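Local coordinates for protein cysteine protease S273R (African swine fever virus pig/Kenya/KEN-50/1950, PDB 6LJ9) that probably cleaves the viral polyprotein precursors pp220 and pp62 into core-shell proteins as a cysteine protease, and probably dampens host innate immune signalling, at residues D179-E184 and Q206-I211. Sequence-based numbering, arbitrary orientation.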
ATOM      1  N   ASP B 179     -13.526   6.640  -2.800  1.00 30.93           N
ATOM      2  CA  ASP B 179     -14.469   7.640  -2.318  1.00 20.46           C
ATOM      3  C   ASP B 179     -15.810   7.024  -1.955  1.00 31.77           C
ATOM      4  O   ASP B 179     -16.548   7.608  -1.153  1.00 40.29           O
ATOM      5  CB  ASP B 179     -14.658   8.744  -3.362  1.00 38.77           C
ATOM      6  CG  ASP B 179     -15.234  10.022  -2.764  1.00 51.88           C
ATOM      7  OD1 ASP B 179     -14.734  10.470  -1.710  1.00 57.86           O
ATOM      8  OD2 ASP B 179     -16.181  10.584  -3.352  1.00 53.90           O
ATOM      9  N   CYS B 180     -16.134   5.862  -2.518  1.00 29.95           N
ATOM     10  CA  CYS B 180     -17.320   5.092  -2.158  1.00 28.84           C
ATOM     11  C   CYS B 180     -16.855   3.751  -1.610  1.00 34.60           C
ATOM     12  O   CYS B 180     -16.373   2.900  -2.366  1.00 38.85           O
ATOM     13  CB  CYS B 180     -18.241   4.898  -3.359  1.00 33.63           C
ATOM     14  SG  CYS B 180     -19.434   3.560  -3.158  1.00 70.66           S
ATOM     15  N   TRP B 181     -16.988   3.570  -0.301  1.00 29.38           N
ATOM     16  CA  TRP B 181     -16.627   2.310   0.325  1.00 24.00           C
ATOM     17  C   TRP B 181     -17.689   1.259   0.030  1.00 36.80           C
ATOM     18  O   TRP B 181     -18.881   1.559  -0.063  1.00 37.31           O
ATOM     19  CB  TRP B 181     -16.461   2.486   1.836  1.00 23.37           C
ATOM     20  CG  TRP B 181     -15.366   3.446   2.211  1.00 23.68           C
ATOM     21  CD1 TRP B 181     -14.560   4.144   1.360  1.00 15.11           C
ATOM     22  CD2 TRP B 181     -14.957   3.809   3.537  1.00 20.74           C
ATOM     23  NE1 TRP B 181     -13.678   4.921   2.071  1.00 17.87           N
ATOM     24  CE2 TRP B 181     -13.900   4.733   3.409  1.00 22.35           C
ATOM     25  CE3 TRP B 181     -15.382   3.445   4.818  1.00 26.47           C
ATOM     26  CZ2 TRP B 181     -13.262   5.295   4.513  1.00 21.97           C
ATOM     27  CZ3 TRP B 181     -14.746   4.004   5.914  1.00 17.35           C
ATOM     28  CH2 TRP B 181     -13.698   4.919   5.753  1.00 17.91           C
ATOM     29  N   SER B 182     -17.243   0.018  -0.127  1.00 26.54           N
ATOM     30  CA  SER B 182     -18.129  -1.068  -0.513  1.00 19.80           C
ATOM     31  C   SER B 182     -17.894  -2.281   0.372  1.00 20.78           C
ATOM     32  O   SER B 182     -16.751  -2.625   0.685  1.00 24.25           O
ATOM     33  CB  SER B 182     -17.931  -1.452  -1.984  1.00 37.24           C
ATOM     34  OG  SER B 182     -16.585  -1.814  -2.240  1.00 43.14           O
ATOM     35  N   ILE B 183     -18.989  -2.915   0.778  1.00 23.16           N
ATOM     36  CA  ILE B 183     -18.969  -4.196   1.472  1.00 24.80           C
ATOM     37  C   ILE B 183     -19.425  -5.244   0.469  1.00 33.64           C
ATOM     38  O   ILE B 183     -20.561  -5.193  -0.018  1.00 33.06           O
ATOM     39  CB  ILE B 183     -19.865  -4.177   2.718  1.00 23.40           C
ATOM     40  CG1 ILE B 183     -19.447  -3.037   3.649  1.00 17.39           C
ATOM     41  CG2 ILE B 183     -19.798  -5.508   3.444  1.00 18.19           C
ATOM     42  CD1 ILE B 183     -20.499  -2.663   4.666  1.00 36.24           C
ATOM     43  N   GLU B 184     -18.541  -6.182   0.145  1.00 29.71           N
ATOM     44  CA  GLU B 184     -18.729  -7.068  -0.994  1.00 23.24           C
ATOM     45  C   GLU B 184     -18.848  -8.516  -0.538  1.00 21.89           C
ATOM     46  O   GLU B 184     -18.097  -8.970   0.330  1.00 29.85           O
ATOM     47  CB  GLU B 184     -17.571  -6.920  -1.985  1.00 26.70           C
ATOM     48  CG  GLU B 184     -17.276  -5.475  -2.357  1.00 31.63           C
ATOM     49  CD  GLU B 184     -15.942  -5.313  -3.057  1.00 32.16           C
ATOM     50  OE1 GLU B 184     -15.365  -6.333  -3.484  1.00 27.74           O
ATOM     51  OE2 GLU B 184     -15.468  -4.163  -3.174  1.00 30.52           O
ATOM     52  N   GLN B 206     -23.507   0.496   8.836  1.00 39.74           N
ATOM     53  CA  GLN B 206     -23.840   1.536   9.806  1.00 40.02           C
ATOM     54  C   GLN B 206     -22.601   2.020  10.545  1.00 39.24           C
ATOM     55  O   GLN B 206     -22.470   3.214  10.841  1.00 46.44           O
ATOM     56  CB  GLN B 206     -24.887   1.026  10.793  1.00 29.02           C
ATOM     57  CG  GLN B 206     -26.283   0.937  10.213  1.00 62.62           C
ATOM     58  CD  GLN B 206     -26.802   2.279   9.740  1.00 83.71           C
ATOM     59  OE1 GLN B 206     -26.641   3.294  10.418  1.00 95.23           O
ATOM     60  NE2 GLN B 206     -27.422   2.293   8.565  1.00 79.39           N
ATOM     61  N   GLN B 207     -21.683   1.103  10.860  1.00 34.67           N
ATOM     62  CA  GLN B 207     -20.431   1.498  11.498  1.00 31.68           C
ATOM     63  C   GLN B 207     -19.618   2.407  10.586  1.00 24.73           C
ATOM     64  O   GLN B 207     -19.151   3.472  11.006  1.00 30.99           O
ATOM     65  CB  GLN B 207     -19.623   0.258  11.882  1.00 34.11           C
ATOM     66  CG  GLN B 207     -20.234  -0.568  13.001  1.00 49.53           C
ATOM     67  CD  GLN B 207     -19.368  -1.751  13.391  1.00 59.65           C
ATOM     68  OE1 GLN B 207     -18.543  -2.219  12.604  1.00 47.05           O
ATOM     69  NE2 GLN B 207     -19.548  -2.237  14.612  1.00 62.55           N
ATOM     70  N   LEU B 208     -19.448   2.005   9.325  1.00 24.93           N
ATOM     71  CA  LEU B 208     -18.636   2.790   8.402  1.00 29.42           C
ATOM     72  C   LEU B 208     -19.303   4.109   8.035  1.00 28.98           C
ATOM     73  O   LEU B 208     -18.613   5.072   7.680  1.00 22.29           O
ATOM     74  CB  LEU B 208     -18.335   1.974   7.145  1.00 24.64           C
ATOM     75  CG  LEU B 208     -17.406   0.779   7.364  1.00 31.75           C
ATOM     76  CD1 LEU B 208     -17.162   0.038   6.061  1.00 16.54           C
ATOM     77  CD2 LEU B 208     -16.093   1.238   7.982  1.00 30.32           C
ATOM     78  N   LEU B 209     -20.634   4.181   8.114  1.00 24.45           N
ATOM     79  CA  LEU B 209     -21.329   5.439   7.867  1.00 30.35           C
ATOM     80  C   LEU B 209     -21.046   6.486   8.936  1.00 45.62           C
ATOM     81  O   LEU B 209     -21.436   7.646   8.757  1.00 38.43           O
ATOM     82  CB  LEU B 209     -22.836   5.201   7.765  1.00 21.09           C
ATOM     83  CG  LEU B 209     -23.367   4.750   6.403  1.00 24.78           C
ATOM     84  CD1 LEU B 209     -24.854   4.447   6.481  1.00 31.29           C
ATOM     85  CD2 LEU B 209     -23.089   5.809   5.347  1.00 24.47           C
ATOM     86  N   LYS B 210     -20.391   6.108  10.037  1.00 29.39           N
ATOM     87  CA  LYS B 210     -20.008   7.065  11.068  1.00 35.01           C
ATOM     88  C   LYS B 210     -18.713   7.797  10.735  1.00 28.54           C
ATOM     89  O   LYS B 210     -18.478   8.885  11.272  1.00 34.28           O
ATOM     90  CB  LYS B 210     -19.867   6.355  12.421  1.00 21.03           C
ATOM     91  CG  LYS B 210     -21.147   5.697  12.937  1.00 42.74           C
ATOM     92  CD  LYS B 210     -20.918   5.066  14.302  1.00 59.49           C
ATOM     93  CE  LYS B 210     -19.882   3.944  14.215  1.00 79.30           C
ATOM     94  NZ  LYS B 210     -19.397   3.494  15.541  1.00 89.44           N
ATOM     95  N   ILE B 211     -17.874   7.235   9.865  1.00 28.25           N
ATOM     96  CA  ILE B 211     -16.611   7.855   9.482  1.00 30.54           C
ATOM     97  C   ILE B 211     -16.515   8.120   7.988  1.00 27.64           C
ATOM     98  O   ILE B 211     -15.509   8.678   7.537  1.00 37.47           O
ATOM     99  CB  ILE B 211     -15.405   7.012   9.948  1.00 25.90           C
ATOM    100  CG1 ILE B 211     -15.381   5.668   9.221  1.00 29.76           C
ATOM    101  CG2 ILE B 211     -15.448   6.798  11.453  1.00 29.53           C
ATOM    102  CD1 ILE B 211     -14.170   4.828   9.550  1.00 27.37           C
TER
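W181 of strand 181-186 faces L208 of helix 195-208 with their CA atoms 8.3 Å apart, a spacing filled by the indole and the leucine side chain together. The contact is wholly apolar and illustrates how one large aromatic can join a strand to the helix that follows it in a beta-alpha-beta unit. The CB of W181 points toward the helix, and with CG anti to the carbonyl carbon (chi1 -62°) the benzo ring comes to lie against L208 and I211. There L208 brings its CD2 methyl to the ring edge, near the indole plane, 3.7 Å from W181 CZ3; CB and CD1 of L208 approach the neighbouring CE3. Three residues on, I211 reaches the same ring through its CG1 branch. I211 CG1 comes within 3.8 Å of W181 CZ3 obliquely, while I211 CD1 lies in the ring plane, 3.8 Å from W181 CH2. The two aliphatic side chains thus grip the outer rim of the benzo ring, each crossing the indole at about a right angle. A backbone hydrogen bond from I211 N to L208 O (3.2 Å) ties the two residues together. V215, on the unit's second strand 215-220, packs on L208, as does V174 of strand 169-175; H212 stacks on W181, and from outside the unit Y133 of helix 129-134 meets both W181 and I211.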